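Local coordinates for CRISPR-associated protein, Cse1 family (Acidimicrobium ferrooxidans, PDB 4H3T) that probably serves as the large Cse1 subunit of the type I-E CRISPR surveillance complex Cascade, helping it to recognise invading DNA, at residues P50-A55 with L164-A169; L59-A64 with D256-Q261; H100-F105 with P235-D240. The protein carries 1 engineered substitution. All coordinates share one frame; numbering follows the deposited sequence.

Interaction 1: residues P50-A55 with L164-A169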
loop_
_atom_site.group_PDB
_atom_site.type_symbol
_atom_site.label_atom_id
_atom_site.label_comp_id
_atom_site.label_asym_id
_atom_site.label_seq_id
_atom_site.Cartn_x
_atom_site.Cartn_y
_atom_site.Cartn_z
ATOM N N PRO A 50 7.318 -0.017 6.386
ATOM C CA PRO A 50 6.057 -0.253 5.666
ATOM C C PRO A 50 6.094 -1.095 4.414
ATOM O O PRO A 50 5.171 -1.823 4.192
ATOM C CB PRO A 50 5.574 1.145 5.311
ATOM C CG PRO A 50 6.305 2.057 6.212
ATOM C CD PRO A 50 7.553 1.426 6.618
ATOM N N THR A 51 7.170 -1.078 3.674
ATOM C CA THR A 51 7.243 -1.831 2.430
ATOM C C THR A 51 7.358 -3.324 2.699
ATOM O O THR A 51 7.070 -4.146 1.849
ATOM C CB THR A 51 8.406 -1.371 1.581
ATOM O OG1 THR A 51 9.576 -1.449 2.331
ATOM C CG2 THR A 51 8.244 0.007 1.093
ATOM N N LEU A 52 7.789 -3.683 3.875
ATOM C CA LEU A 52 7.913 -5.097 4.169
ATOM C C LEU A 52 6.540 -5.842 4.189
ATOM O O LEU A 52 6.484 -7.040 3.915
ATOM C CB LEU A 52 8.604 -5.289 5.517
ATOM C CG LEU A 52 10.112 -4.880 5.603
ATOM C CD1 LEU A 52 10.624 -5.012 7.075
ATOM C CD2 LEU A 52 10.943 -5.813 4.792
ATOM N N GLU A 53 5.490 -5.202 4.659
ATOM C CA GLU A 53 4.234 -5.918 4.855
ATOM C C GLU A 53 3.604 -6.371 3.536
ATOM O O GLU A 53 3.347 -7.554 3.433
ATOM C CB GLU A 53 3.278 -5.118 5.734
ATOM C CG GLU A 53 2.071 -5.961 6.096
ATOM C CD GLU A 53 1.217 -5.367 7.190
ATOM O OE1 GLU A 53 1.685 -4.402 7.824
ATOM O OE2 GLU A 53 0.096 -5.873 7.439
ATOM N N PRO A 54 3.441 -5.539 2.501
ATOM C CA PRO A 54 2.890 -6.054 1.215
ATOM C C PRO A 54 3.788 -7.140 0.609
ATOM O O PRO A 54 3.339 -8.135 0.047
ATOM C CB PRO A 54 2.871 -4.797 0.316
ATOM C CG PRO A 54 2.923 -3.666 1.227
ATOM C CD PRO A 54 3.616 -4.068 2.468
ATOM N N ALA A 55 5.094 -6.972 0.745
ATOM C CA ALA A 55 6.055 -7.922 0.160
ATOM C C ALA A 55 5.982 -9.277 0.835
ATOM O O ALA A 55 5.869 -10.309 0.137
ATOM C CB ALA A 55 7.478 -7.337 0.239
ATOM N N LEU A 164 15.634 -9.011 1.473
ATOM C CA LEU A 164 15.788 -9.669 0.188
ATOM C C LEU A 164 14.431 -9.777 -0.534
ATOM O O LEU A 164 14.333 -9.429 -1.690
ATOM C CB LEU A 164 16.406 -11.043 0.416
ATOM C CG LEU A 164 16.552 -11.988 -0.726
ATOM C CD1 LEU A 164 17.449 -11.390 -1.806
ATOM C CD2 LEU A 164 17.135 -13.302 -0.229
ATOM N N VAL A 165 13.378 -10.185 0.205
ATOM C CA VAL A 165 12.040 -10.296 -0.279
ATOM C C VAL A 165 11.539 -8.921 -0.660
ATOM O O VAL A 165 11.000 -8.725 -1.744
ATOM C CB VAL A 165 11.122 -10.987 0.747
ATOM C CG1 VAL A 165 9.658 -10.969 0.237
ATOM C CG2 VAL A 165 11.569 -12.439 0.965
ATOM N N GLU A 166 11.836 -7.934 0.157
ATOM C CA GLU A 166 11.408 -6.582 -0.130
ATOM C C GLU A 166 12.110 -6.005 -1.339
ATOM O O GLU A 166 11.465 -5.292 -2.119
ATOM C CB GLU A 166 11.641 -5.689 1.122
ATOM C CG GLU A 166 11.070 -4.262 1.058
ATOM C CD GLU A 166 11.977 -3.164 0.528
ATOM O OE1 GLU A 166 13.041 -3.503 -0.028
ATOM O OE2 GLU A 166 11.586 -1.971 0.593
ATOM N N ARG A 167 13.424 -6.256 -1.509
ATOM C CA ARG A 167 14.171 -5.584 -2.564
ATOM C C ARG A 167 13.767 -6.046 -3.957
ATOM O O ARG A 167 13.845 -5.264 -4.883
ATOM C CB ARG A 167 15.679 -5.748 -2.337
ATOM C CG ARG A 167 16.510 -4.890 -3.243
ATOM C CD ARG A 167 16.146 -3.421 -3.247
ATOM N NE ARG A 167 17.323 -2.643 -3.590
ATOM C CZ ARG A 167 18.211 -2.180 -2.732
ATOM N NH1 ARG A 167 19.312 -1.566 -3.170
ATOM N NH2 ARG A 167 18.040 -2.360 -1.429
ATOM N N HIS A 168 13.380 -7.299 -4.124
ATOM C CA HIS A 168 12.915 -7.761 -5.430
ATOM C C HIS A 168 11.658 -7.039 -5.903
ATOM O O HIS A 168 11.451 -6.874 -7.119
ATOM C CB HIS A 168 12.597 -9.236 -5.398
ATOM C CG HIS A 168 13.766 -10.126 -5.583
ATOM N ND1 HIS A 168 14.367 -10.256 -6.801
ATOM C CD2 HIS A 168 14.474 -10.830 -4.659
ATOM C CE1 HIS A 168 15.346 -11.134 -6.620
ATOM N NE2 HIS A 168 15.471 -11.470 -5.333
ATOM N N ALA A 169 10.846 -6.551 -4.957
ATOM C CA ALA A 169 9.551 -5.897 -5.215
ATOM C C ALA A 169 9.615 -4.365 -5.197
ATOM O O ALA A 169 8.788 -3.741 -5.827
ATOM C CB ALA A 169 8.551 -6.375 -4.128
#
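The carboxylate of Glu166 is the flat group that reaches across this contact, and Thr51 meets it at one oxygen. Thr51 OG1 donates to Glu166 OE2 over 2.7 Å, and OE2 accepts with its anti lone pair, the one pointing away from OE1. The imidazole of His168 is turned to other partners: its ring stands nearly perpendicular to that of Phe112, and its two nitrogens are bonded to Phe112 O and Arg263 N.

The torsions explain how the carboxylate gets to Thr51. Glu166 CG lies anti to the backbone N (chi1 -172°), which carries the chain off its helix, and a bend at chi2 (-91°) then swings the carboxylate over. On the other side, Thr51 holds OG1 in the crowded position between its N and carbonyl carbon (chi1 55°), so the hydroxyl faces Glu166.

The contact is thus a helix-helix junction, joining the N-terminal part of helix 52-68, with the residues leading into it, to the C-terminal part of helix 157-170. The backbones come closest at Ala55 and Glu166, whose CA atoms are 5.5 Å apart. That approach rests on a methyl group: Ala55 CB lies 4.0 Å from Glu166 CA. Leu52 crosses the glutamate stem at about a right angle, its CD2 3.7 Å from Glu166 CB, while Val165 CG1 sits 3.8 Å from Ala55 O. All five touching residues are buried; the bond donated by the Thr51 hydroxyl would probably offset part of the cost of a buried negative charge on Glu166. Outside the pair, Thr51 also packs on Leu379 of strand 375-387, and Leu52 on Trp163.

Interaction 2: residues L59-A64 with D256-Q261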
loop_
_atom_site.group_PDB
_atom_site.type_symbol
_atom_site.label_atom_id
_atom_site.label_comp_id
_atom_site.label_asym_id
_atom_site.label_seq_id
_atom_site.Cartn_x
_atom_site.Cartn_y
_atom_site.Cartn_z
ATOM N N LEU A 59 4.305 -12.897 -0.567
ATOM C CA LEU A 59 5.104 -14.126 -0.512
ATOM C C LEU A 59 4.316 -15.261 0.129
ATOM O O LEU A 59 4.309 -16.409 -0.332
ATOM C CB LEU A 59 6.394 -13.878 0.302
ATOM C CG LEU A 59 7.179 -15.177 0.717
ATOM C CD1 LEU A 59 7.749 -15.776 -0.472
ATOM C CD2 LEU A 59 8.347 -14.840 1.667
ATOM N N VAL A 60 3.734 -14.959 1.271
ATOM C CA VAL A 60 2.955 -15.923 2.051
ATOM C C VAL A 60 1.678 -16.352 1.282
ATOM O O VAL A 60 1.333 -17.537 1.305
ATOM C CB VAL A 60 2.660 -15.421 3.501
ATOM C CG1 VAL A 60 1.749 -16.369 4.252
ATOM C CG2 VAL A 60 3.972 -15.329 4.267
ATOM N N LEU A 61 1.071 -15.482 0.527
ATOM C CA LEU A 61 -0.104 -15.876 -0.292
ATOM C C LEU A 61 0.286 -16.827 -1.434
ATOM O O LEU A 61 -0.443 -17.746 -1.725
ATOM C CB LEU A 61 -0.750 -14.642 -0.881
ATOM C CG LEU A 61 -1.562 -13.767 0.096
ATOM C CD1 LEU A 61 -1.866 -12.386 -0.543
ATOM C CD2 LEU A 61 -2.847 -14.476 0.554
ATOM N N ALA A 62 1.434 -16.577 -2.117
ATOM C CA ALA A 62 1.894 -17.495 -3.147
ATOM C C ALA A 62 2.096 -18.874 -2.541
ATOM O O ALA A 62 1.770 -19.891 -3.161
ATOM C CB ALA A 62 3.189 -16.993 -3.759
ATOM N N LEU A 63 2.680 -18.916 -1.344
ATOM C CA LEU A 63 2.909 -20.204 -0.634
ATOM C C LEU A 63 1.556 -20.880 -0.267
ATOM O O LEU A 63 1.402 -22.091 -0.455
ATOM C CB LEU A 63 3.668 -19.786 0.597
ATOM C CG LEU A 63 4.616 -20.651 1.376
ATOM C CD1 LEU A 63 5.169 -21.892 0.577
ATOM C CD2 LEU A 63 5.729 -19.743 1.867
ATOM N N ALA A 64 0.545 -20.081 0.172
ATOM C CA ALA A 64 -0.788 -20.615 0.499
ATOM C C ALA A 64 -1.445 -21.295 -0.696
ATOM O O ALA A 64 -1.914 -22.422 -0.539
ATOM C CB ALA A 64 -1.689 -19.528 1.034
ATOM N N ASP A 256 3.534 -16.716 -9.466
ATOM C CA ASP A 256 4.688 -16.223 -10.223
ATOM C C ASP A 256 4.885 -14.705 -9.883
ATOM O O ASP A 256 5.938 -14.301 -9.402
ATOM C CB ASP A 256 4.411 -16.474 -11.723
ATOM C CG ASP A 256 5.504 -16.134 -12.680
ATOM O OD1 ASP A 256 6.684 -16.046 -12.238
ATOM O OD2 ASP A 256 5.192 -15.942 -13.887
ATOM N N LEU A 257 3.821 -13.911 -9.986
ATOM C CA LEU A 257 3.911 -12.477 -9.768
ATOM C C LEU A 257 4.250 -12.111 -8.345
ATOM O O LEU A 257 5.113 -11.261 -8.123
ATOM C CB LEU A 257 2.640 -11.775 -10.171
ATOM C CG LEU A 257 2.615 -10.221 -10.039
ATOM C CD1 LEU A 257 3.787 -9.550 -10.799
ATOM C CD2 LEU A 257 1.263 -9.725 -10.526
ATOM N N PHE A 258 3.583 -12.746 -7.399
ATOM C CA PHE A 258 3.833 -12.517 -5.995
ATOM C C PHE A 258 5.283 -12.877 -5.513
ATOM O O PHE A 258 5.636 -12.472 -4.434
ATOM C CB PHE A 258 2.836 -13.260 -5.146
ATOM C CG PHE A 258 1.395 -12.780 -5.152
ATOM C CD1 PHE A 258 0.991 -11.716 -5.948
ATOM C CD2 PHE A 258 0.455 -13.396 -4.365
ATOM C CE1 PHE A 258 -0.368 -11.308 -5.974
ATOM C CE2 PHE A 258 -0.896 -13.041 -4.427
ATOM C CZ PHE A 258 -1.275 -11.910 -5.127
ATOM N N THR A 259 6.078 -13.642 -6.293
ATOM C CA THR A 259 7.432 -14.013 -5.943
ATOM C C THR A 259 8.414 -13.558 -7.015
ATOM O O THR A 259 9.489 -14.127 -7.150
ATOM C CB THR A 259 7.467 -15.525 -5.767
ATOM O OG1 THR A 259 7.134 -16.191 -7.004
ATOM C CG2 THR A 259 6.550 -15.988 -4.663
ATOM N N TRP A 260 8.057 -12.509 -7.753
ATOM C CA TRP A 260 8.805 -12.079 -8.922
ATOM C C TRP A 260 10.244 -11.745 -8.607
ATOM O O TRP A 260 10.506 -10.947 -7.709
ATOM C CB TRP A 260 8.114 -10.831 -9.540
ATOM C CG TRP A 260 8.530 -10.535 -10.934
ATOM C CD1 TRP A 260 9.346 -9.529 -11.355
ATOM C CD2 TRP A 260 8.084 -11.214 -12.107
ATOM N NE1 TRP A 260 9.412 -9.523 -12.725
ATOM C CE2 TRP A 260 8.642 -10.545 -13.217
ATOM C CE3 TRP A 260 7.184 -12.254 -12.341
ATOM C CZ2 TRP A 260 8.304 -10.873 -14.529
ATOM C CZ3 TRP A 260 6.846 -12.568 -13.643
ATOM C CH2 TRP A 260 7.429 -11.904 -14.720
ATOM N N GLN A 261 11.156 -12.336 -9.343
ATOM C CA GLN A 261 12.572 -12.016 -9.253
ATOM C C GLN A 261 12.833 -10.783 -10.083
ATOM O O GLN A 261 13.473 -10.828 -11.153
ATOM C CB GLN A 261 13.419 -13.230 -9.672
ATOM C CG GLN A 261 13.084 -14.492 -8.883
ATOM C CD GLN A 261 13.435 -14.364 -7.428
ATOM O OE1 GLN A 261 14.583 -14.482 -7.041
ATOM N NE2 GLN A 261 12.465 -14.058 -6.615
#
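Phe258 carries the contact, and its torsions decide how the ring lies. Its CG is anti to the carbonyl carbon, beside the backbone N (chi1 -70°), and chi2 is only 2°, so the ring lies almost in the plane of CA, CB and CG, with CD1 eclipsing CA and CD2 on the far side from it. CD2 consequently comes within 3.9 Å of Leu61 CB, an oblique approach, whereas the backbone N of Ala62 lies at the ring edge, near its plane. Leu61 also keeps its CG beside its own N, which brings CD1 to 4.1 Å from Phe258 CE2.

The type I beta turn from Leu257 to Trp260 presents Thr259 next. With chi1 at 62°, OG1 occupies the crowded position between N and carbonyl carbon, and CG2 points to Ala62, whose CB is 3.6 Å away. OG1 serves other partners, Cys255 O and Ala236 N. Ala62 CB also touches Phe258 CB at 4.0 Å. Beyond the turn, Gln261 folds back so that NE2 donates to Thr259 O (3.0 Å), from above the carbonyl plane.

An alanine at Phe258 would remove the ring and would probably loosen the packing against Leu61 and the nearly parallel ring of His300. The side chains meet here through methyl, methylene and ring carbons alone, so this buried join between helix 52-68 and the turn depends on shape rather than on directed bonds.

Interaction 3: residues H100-F105 with P235-D240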
loop_
_atom_site.group_PDB
_atom_site.type_symbol
_atom_site.label_atom_id
_atom_site.label_comp_id
_atom_site.label_asym_id
_atom_site.label_seq_id
_atom_site.Cartn_x
_atom_site.Cartn_y
_atom_site.Cartn_z
ATOM N N HIS A 100 14.544 -27.804 0.207
ATOM C CA HIS A 100 15.872 -27.669 -0.427
ATOM C C HIS A 100 15.975 -26.315 -1.212
ATOM O O HIS A 100 17.066 -25.882 -1.606
ATOM C CB HIS A 100 16.146 -28.877 -1.357
ATOM C CG HIS A 100 15.256 -28.917 -2.581
ATOM N ND1 HIS A 100 13.928 -29.351 -2.506
ATOM C CD2 HIS A 100 15.550 -28.645 -3.879
ATOM C CE1 HIS A 100 13.441 -29.273 -3.739
ATOM N NE2 HIS A 100 14.367 -28.825 -4.602
ATOM N N ARG A 101 14.847 -25.637 -1.399
ATOM C CA ARG A 101 14.790 -24.334 -2.066
ATOM C C ARG A 101 14.578 -23.158 -1.120
ATOM O O ARG A 101 14.616 -22.017 -1.607
ATOM C CB ARG A 101 13.695 -24.350 -3.131
ATOM C CG ARG A 101 13.930 -25.385 -4.238
ATOM C CD ARG A 101 15.178 -25.107 -5.102
ATOM N NE ARG A 101 15.088 -23.805 -5.812
ATOM C CZ ARG A 101 14.639 -23.614 -7.046
ATOM N NH1 ARG A 101 14.202 -24.647 -7.781
ATOM N NH2 ARG A 101 14.598 -22.392 -7.557
ATOM N N PHE A 102 14.411 -23.409 0.202
ATOM C CA PHE A 102 14.205 -22.373 1.207
ATOM C C PHE A 102 15.432 -22.085 2.060
ATOM O O PHE A 102 15.308 -21.385 3.052
ATOM C CB PHE A 102 13.033 -22.744 2.113
ATOM C CG PHE A 102 11.731 -22.473 1.412
ATOM C CD1 PHE A 102 11.186 -21.200 1.395
ATOM C CD2 PHE A 102 11.050 -23.495 0.762
ATOM C CE1 PHE A 102 10.015 -20.941 0.700
ATOM C CE2 PHE A 102 9.892 -23.236 0.046
ATOM C CZ PHE A 102 9.363 -21.964 0.044
ATOM N N ASP A 103 16.604 -22.538 1.653
ATOM C CA ASP A 103 17.837 -22.250 2.396
ATOM C C ASP A 103 18.420 -20.923 1.846
ATOM O O ASP A 103 18.833 -20.804 0.683
ATOM C CB ASP A 103 18.805 -23.466 2.346
ATOM C CG ASP A 103 20.156 -23.323 3.080
ATOM O OD1 ASP A 103 20.349 -22.326 3.811
ATOM O OD2 ASP A 103 21.019 -24.185 2.886
ATOM N N LEU A 104 18.489 -19.921 2.731
ATOM C CA LEU A 104 19.055 -18.620 2.388
ATOM C C LEU A 104 20.537 -18.695 1.947
ATOM O O LEU A 104 20.981 -17.852 1.175
ATOM C CB LEU A 104 18.953 -17.683 3.617
ATOM C CG LEU A 104 19.051 -16.184 3.352
ATOM C CD1 LEU A 104 17.867 -15.680 2.540
ATOM C CD2 LEU A 104 19.168 -15.417 4.672
ATOM N N PHE A 105 21.301 -19.667 2.468
ATOM C CA PHE A 105 22.717 -19.814 2.149
ATOM C C PHE A 105 23.035 -21.112 1.420
ATOM O O PHE A 105 24.178 -21.540 1.435
ATOM C CB PHE A 105 23.561 -19.683 3.427
ATOM C CG PHE A 105 23.219 -18.458 4.255
ATOM C CD1 PHE A 105 23.144 -17.200 3.671
ATOM C CD2 PHE A 105 22.939 -18.574 5.607
ATOM C CE1 PHE A 105 22.857 -16.064 4.444
ATOM C CE2 PHE A 105 22.725 -17.441 6.394
ATOM C CZ PHE A 105 22.669 -16.194 5.809
ATOM N N PRO A 235 5.518 -20.547 -8.000
ATOM C CA PRO A 235 6.378 -19.462 -7.515
ATOM C C PRO A 235 7.845 -19.666 -7.908
ATOM O O PRO A 235 8.234 -20.744 -8.353
ATOM C CB PRO A 235 6.179 -19.534 -6.003
ATOM C CG PRO A 235 5.901 -20.948 -5.746
ATOM C CD PRO A 235 5.119 -21.436 -6.884
ATOM N N ALA A 236 8.645 -18.641 -7.670
ATOM C CA ALA A 236 10.039 -18.582 -8.071
ATOM C C ALA A 236 10.883 -19.771 -7.564
ATOM O O ALA A 236 11.730 -20.260 -8.320
ATOM C CB ALA A 236 10.664 -17.269 -7.635
ATOM N N TRP A 237 10.652 -20.210 -6.333
ATOM C CA TRP A 237 11.411 -21.318 -5.719
ATOM C C TRP A 237 11.011 -22.678 -6.272
ATOM O O TRP A 237 11.725 -23.611 -5.994
ATOM C CB TRP A 237 11.315 -21.338 -4.178
ATOM C CG TRP A 237 9.935 -21.471 -3.671
ATOM C CD1 TRP A 237 9.156 -22.599 -3.646
ATOM C CD2 TRP A 237 9.097 -20.388 -3.273
ATOM N NE1 TRP A 237 7.940 -22.303 -3.122
ATOM C CE2 TRP A 237 7.847 -20.935 -2.941
ATOM C CE3 TRP A 237 9.302 -19.015 -3.105
ATOM C CZ2 TRP A 237 6.794 -20.148 -2.499
ATOM C CZ3 TRP A 237 8.249 -18.240 -2.672
ATOM C CH2 TRP A 237 7.030 -18.826 -2.310
ATOM N N GLU A 238 9.940 -22.805 -7.081
ATOM C CA GLU A 238 9.614 -24.046 -7.778
ATOM C C GLU A 238 10.157 -23.982 -9.160
ATOM O O GLU A 238 10.183 -24.975 -9.823
ATOM C CB GLU A 238 8.095 -24.314 -7.826
ATOM C CG GLU A 238 7.526 -24.593 -6.448
ATOM C CD GLU A 238 6.115 -25.113 -6.495
ATOM O OE1 GLU A 238 5.762 -25.812 -7.464
ATOM O OE2 GLU A 238 5.348 -24.808 -5.558
ATOM N N ARG A 239 10.559 -22.811 -9.636
ATOM C CA ARG A 239 11.104 -22.696 -10.994
ATOM C C ARG A 239 12.622 -22.947 -10.960
ATOM O O ARG A 239 13.251 -22.982 -9.900
ATOM C CB ARG A 239 10.743 -21.290 -11.543
ATOM C CG ARG A 239 9.231 -21.083 -11.601
ATOM C CD ARG A 239 8.800 -19.586 -11.611
ATOM N NE ARG A 239 8.506 -19.191 -12.977
ATOM C CZ ARG A 239 7.320 -19.246 -13.569
ATOM N NH1 ARG A 239 7.194 -18.905 -14.840
ATOM N NH2 ARG A 239 6.242 -19.598 -12.884
ATOM N N ASP A 240 13.191 -23.164 -12.109
ATOM C CA ASP A 240 14.636 -23.264 -12.212
ATOM C C ASP A 240 15.286 -21.980 -11.663
ATOM O O ASP A 240 14.765 -20.878 -11.922
ATOM C CB ASP A 240 15.080 -23.408 -13.657
ATOM C CG ASP A 240 14.709 -24.714 -14.319
ATOM O OD1 ASP A 240 14.446 -25.695 -13.589
ATOM O OD2 ASP A 240 14.645 -24.739 -15.557
#
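Both segments are largely irregular. Segment 100-105 leaves the end of a 3-10 segment at Arg101 and then forms an Asx turn, in which Phe105 N donates to Asp103 OD1 over 3.1 Å. In 235-240, residues 236-238 have helical backbone angles without the regular bonds, although Glu238 N reaches Pro235 O and Arg239 N reaches Ala236 O. The two loops, one following helix 88-98 and the other preceding strand 248-249, come closest at Arg101 and Trp237, with CA atoms 5.8 Å apart.

Arg101 is bent at chi2 and chi3, which coils the side chain around the carbonyl of Trp237. Its guanidinium then grips one atom end-on: NH1 and NH2 lie 2.9 and 2.8 Å from Arg239 O, with N-H...O angles of 140° and 145°. That acceptor sits close to the guanidinium plane, so the pair of bonds fixes the rotation of the group. Trp237 O lies instead over the centre of one guanidinium face, 3.1 Å from Arg101 CZ; the angles are too poor for bonding, but the carbonyl dipole would probably interact favourably with the cation. NH2 also bonds a glycerol, probably from the crystallisation liquor.

Next along the chain from Arg101, Phe102 turns its edge to the face of Trp237 in an edge-to-face pair, the ring centroids 4.5 Å apart and the planes at 50°. Trp237 NE1 is bonded to Tyr94 OH. The indole is sandwiched: Phe102 CZ is 3.5 Å from Trp237 CE2, and Pro235 CG sits 3.2 Å above the opposite face of the Trp237 ring.

How the interactions relate
Along the chain the six segments run 50-55, 59-64, 100-105, 164-169, 235-240 and 256-261, so interaction 1 alternates with both others, while both segments of interaction 3 fall between those of interaction 2. Interactions 1 and 2 share helix 52-68, and their centres are about 11 Å apart. Interactions 2 and 3 lie about 12 Å apart, joined where Leu59 CD1 and Thr259 CG2 both pack on Trp237 CZ3. Interactions 1 and 3, about 17 Å apart, meet through Leu164 and Leu104. Sequence-distant helices and loops are thereby tied into one compact region, consistent with the globular N-terminal part of Cse1 rather than its C-terminal helical bundle.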